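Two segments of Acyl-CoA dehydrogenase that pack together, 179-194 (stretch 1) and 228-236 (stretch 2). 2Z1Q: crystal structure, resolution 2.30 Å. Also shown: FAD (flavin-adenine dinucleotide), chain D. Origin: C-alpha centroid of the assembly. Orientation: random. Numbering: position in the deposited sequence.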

ATOM      1  N   LYS B 179     -20.425 -22.089  -3.246  1.00 27.01           N
ATOM      2  CA  LYS B 179     -19.944 -20.912  -3.970  1.00 26.59           C
ATOM      3  C   LYS B 179     -19.413 -19.939  -2.911  1.00 27.09           C
ATOM      4  O   LYS B 179     -20.098 -19.629  -1.938  1.00 26.64           O
ATOM      5  CB  LYS B 179     -21.080 -20.279  -4.770  1.00 25.00           C
ATOM      6  CG  LYS B 179     -21.927 -21.275  -5.548  1.00 23.82           C
ATOM      7  CD  LYS B 179     -21.123 -22.106  -6.532  1.00 24.11           C
ATOM      8  CE  LYS B 179     -20.567 -21.285  -7.676  1.00 25.01           C
ATOM      9  NZ  LYS B 179     -19.791 -22.139  -8.628  1.00 25.01           N
ATOM     10  N   GLN B 180     -18.195 -19.461  -3.120  1.00 28.44           N
ATOM     11  CA  GLN B 180     -17.514 -18.585  -2.176  1.00 29.05           C
ATOM     12  C   GLN B 180     -17.505 -17.090  -2.495  1.00 29.04           C
ATOM     13  O   GLN B 180     -17.307 -16.684  -3.648  1.00 28.27           O
ATOM     14  CB  GLN B 180     -16.061 -19.062  -2.043  1.00 30.62           C
ATOM     15  CG  GLN B 180     -15.322 -18.468  -0.863  1.00 35.53           C
ATOM     16  CD  GLN B 180     -15.643 -19.181   0.433  1.00 37.59           C
ATOM     17  OE1 GLN B 180     -14.871 -20.015   0.905  1.00 40.19           O
ATOM     18  NE2 GLN B 180     -16.796 -18.867   1.010  1.00 40.72           N
ATOM     19  N   TRP B 181     -17.691 -16.274  -1.456  1.00 28.20           N
ATOM     20  CA  TRP B 181     -17.675 -14.814  -1.576  1.00 27.93           C
ATOM     21  C   TRP B 181     -18.747 -14.246  -2.519  1.00 26.61           C
ATOM     22  O   TRP B 181     -18.400 -13.590  -3.488  1.00 25.17           O
ATOM     23  CB  TRP B 181     -16.307 -14.330  -2.104  1.00 29.07           C
ATOM     24  CG  TRP B 181     -15.066 -14.596  -1.269  1.00 31.98           C
ATOM     25  CD1 TRP B 181     -14.014 -15.411  -1.601  1.00 31.29           C
ATOM     26  CD2 TRP B 181     -14.719 -13.992  -0.015  1.00 32.98           C
ATOM     27  NE1 TRP B 181     -13.039 -15.350  -0.636  1.00 31.29           N
ATOM     28  CE2 TRP B 181     -13.444 -14.487   0.349  1.00 33.56           C
ATOM     29  CE3 TRP B 181     -15.360 -13.080   0.835  1.00 34.70           C
ATOM     30  CZ2 TRP B 181     -12.799 -14.100   1.526  1.00 34.05           C
ATOM     31  CZ3 TRP B 181     -14.716 -12.696   2.010  1.00 35.20           C
ATOM     32  CH2 TRP B 181     -13.448 -13.208   2.342  1.00 36.16           C
ATOM     33  N   ILE B 182     -20.028 -14.465  -2.253  1.00 24.99           N
ATOM     34  CA  ILE B 182     -21.058 -13.941  -3.159  1.00 22.62           C
ATOM     35  C   ILE B 182     -21.580 -12.570  -2.738  1.00 21.85           C
ATOM     36  O   ILE B 182     -22.259 -12.450  -1.726  1.00 22.97           O
ATOM     37  CB  ILE B 182     -22.249 -14.922  -3.256  1.00 25.23           C
ATOM     38  CG1 ILE B 182     -21.838 -16.135  -4.066  1.00 26.57           C
ATOM     39  CG2 ILE B 182     -23.436 -14.279  -3.940  1.00 25.01           C
ATOM     40  CD1 ILE B 182     -20.826 -16.977  -3.396  1.00 29.32           C
ATOM     41  N   SER B 183     -21.256 -11.538  -3.510  1.00 19.81           N
ATOM     42  CA  SER B 183     -21.747 -10.192  -3.191  1.00 20.97           C
ATOM     43  C   SER B 183     -23.268 -10.158  -3.349  1.00 21.83           C
ATOM     44  O   SER B 183     -23.810 -10.777  -4.271  1.00 24.06           O
ATOM     45  CB  SER B 183     -21.130  -9.141  -4.139  1.00 20.27           C
ATOM     46  OG  SER B 183     -19.718  -9.199  -4.158  1.00 17.51           O
ATOM     47  N   ASN B 184     -23.938  -9.440  -2.450  1.00 22.17           N
ATOM     48  CA  ASN B 184     -25.399  -9.292  -2.463  1.00 23.01           C
ATOM     49  C   ASN B 184     -26.162 -10.536  -1.992  1.00 22.00           C
ATOM     50  O   ASN B 184     -27.400 -10.532  -1.922  1.00 25.01           O
ATOM     51  CB  ASN B 184     -25.888  -8.914  -3.883  1.00 20.33           C
ATOM     52  CG  ASN B 184     -25.455  -7.504  -4.326  1.00 20.88           C
ATOM     53  OD1 ASN B 184     -25.547  -7.172  -5.507  1.00 23.70           O
ATOM     54  ND2 ASN B 184     -25.000  -6.680  -3.392  1.00 15.15           N
ATOM     55  N   ALA B 185     -25.432 -11.593  -1.653  1.00 22.95           N
ATOM     56  CA  ALA B 185     -26.033 -12.850  -1.211  1.00 22.81           C
ATOM     57  C   ALA B 185     -26.991 -12.705  -0.041  1.00 23.26           C
ATOM     58  O   ALA B 185     -27.909 -13.512   0.122  1.00 24.67           O
ATOM     59  CB  ALA B 185     -24.941 -13.848  -0.866  1.00 21.33           C
ATOM     60  N   GLY B 186     -26.786 -11.684   0.776  1.00 23.95           N
ATOM     61  CA  GLY B 186     -27.636 -11.475   1.928  1.00 25.82           C
ATOM     62  C   GLY B 186     -29.055 -11.008   1.618  1.00 28.00           C
ATOM     63  O   GLY B 186     -29.936 -11.158   2.458  1.00 26.51           O
ATOM     64  N   PHE B 187     -29.279 -10.453   0.425  1.00 28.06           N
ATOM     65  CA  PHE B 187     -30.605  -9.955   0.051  1.00 28.43           C
ATOM     66  C   PHE B 187     -30.966 -10.144  -1.424  1.00 28.82           C
ATOM     67  O   PHE B 187     -32.033  -9.717  -1.861  1.00 30.17           O
ATOM     68  CB  PHE B 187     -30.721  -8.472   0.418  1.00 26.85           C
ATOM     69  CG  PHE B 187     -29.479  -7.678   0.103  1.00 27.67           C
ATOM     70  CD1 PHE B 187     -28.678  -7.185   1.130  1.00 24.22           C
ATOM     71  CD2 PHE B 187     -29.093  -7.458  -1.216  1.00 25.85           C
ATOM     72  CE1 PHE B 187     -27.507  -6.484   0.845  1.00 25.17           C
ATOM     73  CE2 PHE B 187     -27.925  -6.761  -1.511  1.00 25.13           C
ATOM     74  CZ  PHE B 187     -27.130  -6.273  -0.478  1.00 24.55           C
ATOM     75  N   ALA B 188     -30.079 -10.773  -2.190  1.00 28.43           N
ATOM     76  CA  ALA B 188     -30.330 -11.004  -3.611  1.00 27.63           C
ATOM     77  C   ALA B 188     -31.513 -11.946  -3.818  1.00 28.39           C
ATOM     78  O   ALA B 188     -31.646 -12.950  -3.111  1.00 29.02           O
ATOM     79  CB  ALA B 188     -29.087 -11.591  -4.272  1.00 25.76           C
ATOM     80  N   HIS B 189     -32.350 -11.619  -4.805  1.00 28.43           N
ATOM     81  CA  HIS B 189     -33.529 -12.412  -5.157  1.00 26.48           C
ATOM     82  C   HIS B 189     -33.198 -13.399  -6.264  1.00 26.23           C
ATOM     83  O   HIS B 189     -33.729 -14.512  -6.299  1.00 23.44           O
ATOM     84  CB  HIS B 189     -34.654 -11.497  -5.642  1.00 28.72           C
ATOM     85  CG  HIS B 189     -34.993 -10.405  -4.680  1.00 32.19           C
ATOM     86  ND1 HIS B 189     -35.833 -10.602  -3.606  1.00 33.13           N
ATOM     87  CD2 HIS B 189     -34.540  -9.130  -4.579  1.00 31.40           C
ATOM     88  CE1 HIS B 189     -35.881  -9.498  -2.884  1.00 33.54           C
ATOM     89  NE2 HIS B 189     -35.105  -8.590  -3.451  1.00 33.21           N
ATOM     90  N   LEU B 190     -32.334 -12.985  -7.187  1.00 25.99           N
ATOM     91  CA  LEU B 190     -31.955 -13.848  -8.298  1.00 26.76           C
ATOM     92  C   LEU B 190     -30.474 -14.212  -8.232  1.00 27.94           C
ATOM     93  O   LEU B 190     -29.629 -13.369  -7.944  1.00 28.18           O
ATOM     94  CB  LEU B 190     -32.267 -13.162  -9.630  1.00 26.91           C
ATOM     95  CG  LEU B 190     -31.976 -13.967 -10.901  1.00 29.24           C
ATOM     96  CD1 LEU B 190     -32.838 -15.220 -10.930  1.00 27.52           C
ATOM     97  CD2 LEU B 190     -32.258 -13.107 -12.120  1.00 29.89           C
ATOM     98  N   PHE B 191     -30.161 -15.471  -8.516  1.00 28.72           N
ATOM     99  CA  PHE B 191     -28.780 -15.950  -8.473  1.00 28.82           C
ATOM    100  C   PHE B 191     -28.350 -16.653  -9.762  1.00 29.37           C
ATOM    101  O   PHE B 191     -28.993 -17.612 -10.194  1.00 30.47           O
ATOM    102  CB  PHE B 191     -28.592 -16.940  -7.304  1.00 27.07           C
ATOM    103  CG  PHE B 191     -28.537 -16.297  -5.947  1.00 26.28           C
ATOM    104  CD1 PHE B 191     -27.312 -15.941  -5.390  1.00 25.83           C
ATOM    105  CD2 PHE B 191     -29.700 -16.070  -5.211  1.00 25.71           C
ATOM    106  CE1 PHE B 191     -27.244 -15.368  -4.121  1.00 23.34           C
ATOM    107  CE2 PHE B 191     -29.637 -15.499  -3.931  1.00 25.77           C
ATOM    108  CZ  PHE B 191     -28.408 -15.149  -3.392  1.00 23.70           C
ATOM    109  N   THR B 192     -27.260 -16.193 -10.371  1.00 28.59           N
ATOM    110  CA  THR B 192     -26.744 -16.862 -11.571  1.00 29.79           C
ATOM    111  C   THR B 192     -25.623 -17.779 -11.049  1.00 30.17           C
ATOM    112  O   THR B 192     -24.566 -17.304 -10.634  1.00 30.76           O
ATOM    113  CB  THR B 192     -26.196 -15.837 -12.618  1.00 28.51           C
ATOM    114  OG1 THR B 192     -27.278 -15.056 -13.130  1.00 28.36           O
ATOM    115  CG2 THR B 192     -25.529 -16.557 -13.781  1.00 28.34           C
ATOM    116  N   VAL B 193     -25.866 -19.088 -11.046  1.00 31.40           N
ATOM    117  CA  VAL B 193     -24.883 -20.037 -10.525  1.00 30.74           C
ATOM    118  C   VAL B 193     -24.230 -20.899 -11.588  1.00 31.91           C
ATOM    119  O   VAL B 193     -24.905 -21.395 -12.491  1.00 32.02           O
ATOM    120  CB  VAL B 193     -25.538 -20.968  -9.502  1.00 30.74           C
ATOM    121  CG1 VAL B 193     -24.483 -21.853  -8.818  1.00 30.07           C
ATOM    122  CG2 VAL B 193     -26.311 -20.140  -8.507  1.00 28.44           C
ATOM    123  N   PHE B 194     -22.921 -21.106 -11.474  1.00 31.14           N
ATOM    124  CA  PHE B 194     -22.230 -21.939 -12.446  1.00 32.19           C
ATOM    125  C   PHE B 194     -21.962 -23.335 -11.890  1.00 33.30           C
ATOM    126  O   PHE B 194     -21.510 -23.492 -10.750  1.00 32.42           O
ATOM    127  CB  PHE B 194     -20.911 -21.279 -12.889  1.00 31.50           C
ATOM    128  CG  PHE B 194     -21.108 -20.004 -13.664  1.00 30.53           C
ATOM    129  CD1 PHE B 194     -21.597 -18.862 -13.036  1.00 31.18           C
ATOM    130  CD2 PHE B 194     -20.834 -19.956 -15.024  1.00 30.53           C
ATOM    131  CE1 PHE B 194     -21.807 -17.691 -13.755  1.00 31.64           C
ATOM    132  CE2 PHE B 194     -21.040 -18.778 -15.754  1.00 30.84           C
ATOM    133  CZ  PHE B 194     -21.526 -17.647 -15.116  1.00 31.32           C
ATOM    134  N   SER B 228     -20.949  -3.682   2.056  1.00 20.41           N
ATOM    135  CA  SER B 228     -21.371  -4.642   1.042  1.00 21.53           C
ATOM    136  C   SER B 228     -21.672  -5.996   1.670  1.00 21.13           C
ATOM    137  O   SER B 228     -21.033  -6.396   2.651  1.00 20.02           O
ATOM    138  CB  SER B 228     -20.282  -4.796  -0.037  1.00 20.34           C
ATOM    139  OG  SER B 228     -20.674  -5.719  -1.043  1.00 21.23           O
ATOM    140  N   SER B 229     -22.666  -6.687   1.112  1.00 21.68           N
ATOM    141  CA  SER B 229     -23.040  -8.012   1.611  1.00 21.28           C
ATOM    142  C   SER B 229     -22.253  -9.041   0.853  1.00 21.49           C
ATOM    143  O   SER B 229     -22.262  -9.045  -0.386  1.00 23.79           O
ATOM    144  CB  SER B 229     -24.526  -8.315   1.409  1.00 21.74           C
ATOM    145  OG  SER B 229     -24.751  -9.727   1.456  1.00 20.73           O
ATOM    146  N   THR B 230     -21.584  -9.919   1.595  1.00 20.72           N
ATOM    147  CA  THR B 230     -20.811 -10.991   0.995  1.00 22.68           C
ATOM    148  C   THR B 230     -20.986 -12.243   1.855  1.00 24.02           C
ATOM    149  O   THR B 230     -20.618 -12.274   3.030  1.00 24.20           O
ATOM    150  CB  THR B 230     -19.308 -10.632   0.904  1.00 24.18           C
ATOM    151  OG1 THR B 230     -19.151  -9.230   0.665  1.00 25.77           O
ATOM    152  CG2 THR B 230     -18.668 -11.384  -0.249  1.00 22.97           C
ATOM    153  N   ARG B 231     -21.567 -13.278   1.271  1.00 25.31           N
ATOM    154  CA  ARG B 231     -21.802 -14.512   2.000  1.00 24.22           C
ATOM    155  C   ARG B 231     -21.453 -15.699   1.139  1.00 25.61           C
ATOM    156  O   ARG B 231     -21.278 -15.590  -0.073  1.00 24.88           O
ATOM    157  CB  ARG B 231     -23.278 -14.631   2.418  1.00 24.36           C
ATOM    158  CG  ARG B 231     -23.753 -13.679   3.515  1.00 21.97           C
ATOM    159  CD  ARG B 231     -25.285 -13.586   3.509  1.00 20.19           C
ATOM    160  NE  ARG B 231     -25.822 -12.812   4.629  1.00 20.29           N
ATOM    161  CZ  ARG B 231     -26.217 -13.336   5.787  1.00 23.80           C
ATOM    162  NH1 ARG B 231     -26.137 -14.648   5.994  1.00 22.30           N
ATOM    163  NH2 ARG B 231     -26.697 -12.547   6.740  1.00 22.41           N
ATOM    164  N   GLN B 232     -21.359 -16.852   1.776  1.00 27.16           N
ATOM    165  CA  GLN B 232     -21.066 -18.079   1.071  1.00 27.83           C
ATOM    166  C   GLN B 232     -22.434 -18.648   0.703  1.00 28.83           C
ATOM    167  O   GLN B 232     -23.360 -18.612   1.513  1.00 28.90           O
ATOM    168  CB  GLN B 232     -20.327 -19.024   2.001  1.00 28.65           C
ATOM    169  CG  GLN B 232     -19.771 -20.232   1.345  1.00 29.71           C
ATOM    170  CD  GLN B 232     -19.071 -21.119   2.338  1.00 29.76           C
ATOM    171  OE1 GLN B 232     -19.703 -21.686   3.226  1.00 30.13           O
ATOM    172  NE2 GLN B 232     -17.758 -21.244   2.200  1.00 28.14           N
ATOM    173  N   VAL B 233     -22.581 -19.125  -0.528  1.00 29.04           N
ATOM    174  CA  VAL B 233     -23.852 -19.703  -0.952  1.00 30.14           C
ATOM    175  C   VAL B 233     -23.696 -21.216  -1.052  1.00 30.61           C
ATOM    176  O   VAL B 233     -22.837 -21.709  -1.781  1.00 29.07           O
ATOM    177  CB  VAL B 233     -24.319 -19.130  -2.319  1.00 29.04           C
ATOM    178  CG1 VAL B 233     -25.599 -19.821  -2.764  1.00 27.79           C
ATOM    179  CG2 VAL B 233     -24.562 -17.631  -2.199  1.00 29.36           C
ATOM    180  N   ILE B 234     -24.522 -21.948  -0.311  1.00 31.75           N
ATOM    181  CA  ILE B 234     -24.465 -23.403  -0.308  1.00 32.48           C
ATOM    182  C   ILE B 234     -25.622 -24.014  -1.097  1.00 32.38           C
ATOM    183  O   ILE B 234     -26.743 -23.527  -1.029  1.00 33.44           O
ATOM    184  CB  ILE B 234     -24.510 -23.943   1.145  1.00 34.45           C
ATOM    185  CG1 ILE B 234     -23.264 -23.485   1.912  1.00 37.56           C
ATOM    186  CG2 ILE B 234     -24.635 -25.464   1.136  1.00 32.53           C
ATOM    187  CD1 ILE B 234     -23.305 -23.786   3.402  1.00 41.37           C
ATOM    188  N   LEU B 235     -25.357 -25.073  -1.854  1.00 32.68           N
ATOM    189  CA  LEU B 235     -26.417 -25.732  -2.609  1.00 31.30           C
ATOM    190  C   LEU B 235     -26.511 -27.203  -2.245  1.00 30.82           C
ATOM    191  O   LEU B 235     -25.631 -27.988  -2.582  1.00 29.00           O
ATOM    192  CB  LEU B 235     -26.191 -25.625  -4.115  1.00 31.17           C
ATOM    193  CG  LEU B 235     -26.224 -24.244  -4.755  1.00 32.95           C
ATOM    194  CD1 LEU B 235     -24.859 -23.573  -4.654  1.00 32.21           C
ATOM    195  CD2 LEU B 235     -26.617 -24.424  -6.204  1.00 32.84           C
ATOM    196  N   GLU B 236     -27.586 -27.561  -1.553  1.00 32.91           N
ATOM    197  CA  GLU B 236     -27.819 -28.943  -1.144  1.00 35.16           C
ATOM    198  C   GLU B 236     -29.060 -29.439  -1.873  1.00 35.59           C
ATOM    199  O   GLU B 236     -30.177 -29.101  -1.498  1.00 37.00           O
ATOM    200  CB  GLU B 236     -28.035 -29.025   0.370  1.00 35.39           C
ATOM    201  CG  GLU B 236     -26.853 -28.530   1.198  1.00 39.84           C
ATOM    202  CD  GLU B 236     -27.151 -28.463   2.692  1.00 42.58           C
ATOM    203  OE1 GLU B 236     -26.316 -27.909   3.435  1.00 44.90           O
ATOM    204  OE2 GLU B 236     -28.214 -28.965   3.126  1.00 45.53           O
TER
HETATM  205  PA  FAD D 701      -6.001 -17.038  -4.876  1.00 58.81           P
HETATM  206  O1A FAD D 701      -6.547 -16.035  -3.996  1.00 59.25           O
HETATM  207  O2A FAD D 701      -6.682 -18.457  -5.146  1.00 53.71           O
HETATM  208  O5B FAD D 701      -5.024 -16.526  -5.988  1.00 55.78           O
HETATM  209  C5B FAD D 701      -3.743 -16.262  -5.419  1.00 59.30           C
HETATM  210  C4B FAD D 701      -2.969 -15.947  -6.678  1.00 61.19           C
HETATM  211  O4B FAD D 701      -3.548 -15.643  -7.883  1.00 62.11           O
HETATM  212  C3B FAD D 701      -1.540 -15.242  -6.602  1.00 63.84           C
HETATM  213  O3B FAD D 701      -0.527 -16.186  -6.234  1.00 68.54           O
HETATM  214  C2B FAD D 701      -1.566 -14.808  -8.124  1.00 63.41           C
HETATM  215  O2B FAD D 701      -0.290 -14.643  -8.753  1.00 66.50           O
HETATM  216  C1B FAD D 701      -2.357 -16.041  -8.457  1.00 59.22           C
HETATM  217  N9A FAD D 701      -2.467 -16.598  -9.772  1.00 54.87           N
HETATM  218  C8A FAD D 701      -3.595 -17.255 -10.172  1.00 52.76           C
HETATM  219  N7A FAD D 701      -3.451 -17.703 -11.364  1.00 53.63           N
HETATM  220  C5A FAD D 701      -2.233 -17.350 -11.827  1.00 52.34           C
HETATM  221  C6A FAD D 701      -1.526 -17.562 -13.048  1.00 50.91           C
HETATM  222  N6A FAD D 701      -2.130 -18.265 -14.071  1.00 49.90           N
HETATM  223  N1A FAD D 701      -0.270 -17.048 -13.156  1.00 50.43           N
HETATM  224  C2A FAD D 701       0.316 -16.391 -12.160  1.00 49.93           C
HETATM  225  N3A FAD D 701      -0.319 -16.196 -11.021  1.00 50.47           N
HETATM  226  C4A FAD D 701      -1.564 -16.640 -10.786  1.00 52.41           C
HETATM  227  N1  FAD D 701     -17.054 -14.018  -6.780  1.00 35.69           N
HETATM  228  C2  FAD D 701     -18.177 -14.159  -7.517  1.00 36.47           C
HETATM  229  O2  FAD D 701     -18.264 -15.124  -8.260  1.00 34.39           O
HETATM  230  N3  FAD D 701     -19.217 -13.290  -7.453  1.00 37.13           N
HETATM  231  C4  FAD D 701     -19.204 -12.190  -6.624  1.00 36.51           C
HETATM  232  O4  FAD D 701     -20.135 -11.424  -6.567  1.00 37.98           O
HETATM  233  C4X FAD D 701     -18.007 -11.984  -5.772  1.00 38.14           C
HETATM  234  N5  FAD D 701     -17.903 -10.967  -4.901  1.00 36.94           N
HETATM  235  C5X FAD D 701     -16.814 -10.829  -4.102  1.00 36.90           C
HETATM  236  C6  FAD D 701     -16.736  -9.773  -3.125  1.00 38.14           C
HETATM  237  C7  FAD D 701     -15.616  -9.682  -2.281  1.00 37.62           C
HETATM  238  C7M FAD D 701     -15.557  -8.582  -1.238  1.00 37.61           C
HETATM  239  C8  FAD D 701     -14.542 -10.621  -2.398  1.00 37.25           C
HETATM  240  C8M FAD D 701     -13.325 -10.563  -1.502  1.00 36.19           C
HETATM  241  C9  FAD D 701     -14.602 -11.627  -3.336  1.00 35.46           C
HETATM  242  C9A FAD D 701     -15.731 -11.762  -4.201  1.00 38.84           C
HETATM  243  N10 FAD D 701     -15.787 -12.828  -5.126  1.00 39.97           N
HETATM  244  C10 FAD D 701     -16.906 -12.993  -5.917  1.00 37.95           C
HETATM  245  C1' FAD D 701     -14.656 -13.720  -5.140  1.00 43.89           C
HETATM  246  C2' FAD D 701     -13.650 -13.481  -6.276  1.00 47.36           C
HETATM  247  O2' FAD D 701     -14.237 -13.743  -7.543  1.00 50.93           O
HETATM  248  C3' FAD D 701     -12.569 -14.447  -5.913  1.00 49.93           C
HETATM  249  O3' FAD D 701     -12.045 -14.037  -4.618  1.00 48.91           O
HETATM  250  C4' FAD D 701     -11.396 -14.489  -6.853  1.00 49.39           C
HETATM  251  O4' FAD D 701     -11.738 -14.902  -8.178  1.00 51.96           O
HETATM  252  C5' FAD D 701     -10.506 -15.441  -6.139  1.00 50.08           C
HETATM  253  O5' FAD D 701      -9.317 -15.641  -6.719  1.00 45.76           O
HETATM  254  P   FAD D 701      -8.602 -16.431  -5.520  1.00 46.08           P
HETATM  255  O1P FAD D 701      -8.752 -15.601  -4.295  1.00 39.23           O
HETATM  256  O2P FAD D 701      -9.307 -17.878  -5.277  1.00 41.37           O
HETATM  257  O3P FAD D 701      -7.047 -16.517  -6.013  1.00 47.90           O
HETATM  258  O   HOH W   1     -19.262  -8.051  -2.046  1.00 22.76           O

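The antiparallel pairing of these two strands is broken by a beta bulge: the register slips by one residue between Lys 179 and Ile 182, where the chain turns a corner at Trp 181. Before the slip, Lys 179 pairs with Val 233, its N donating to Val 233 O at 2.8 Å and its O accepting from Val 233 N at 2.9 Å. Beyond it, Ile 182 N reaches Arg 231 O at 2.8 Å, while Arg 231 N returns a longer bond to Ile 182 O at 3.2 Å.

Trp 181 has phi and psi both near 60°; its CA-to-CB bond points away from the other stretch, yet its ring still meets Thr 230. One face of its indole lies against the flavin methyl C8M, and Thr 230 CG2 approaches the ring edge, 3.9 Å from Trp 181 CE3. Two residues on, Ser 183 serves the cofactor through polar atoms: Ser 183 OG donates to FAD N5 at 2.6 Å and Ser 183 N to FAD O4 at 3.3 Å. A hydroxyl suits this site because it can donate and accept at once: while donating to FAD N5, Ser 183 OG accepts from a water that also bonds to Ser 228 OG and Thr 230 OG1.

On the face carrying Ile 182 and Val 233, an apolar cluster gathers round Val 233. Val 233 CG2 lies 3.6 Å from Ile 182 CG1, 4.0 Å from Ala 185 CB and 4.0 Å from Phe 191 CE1, so one compact branched residue fills the space among three neighbours.

A type II turn from Ile 182 to Ala 185 leads the chain out of the strand. Ser 229 holds this region twice, accepting from Asn 184 N through its O at 2.7 Å and from Gly 186 N through its OG at 2.9 Å. Glycine fits closely here: an ideal CB on Gly 186 would sit 2.7 Å from Ser 229 OG, a clash, and a tight 3.2 Å from Arg 231 NE.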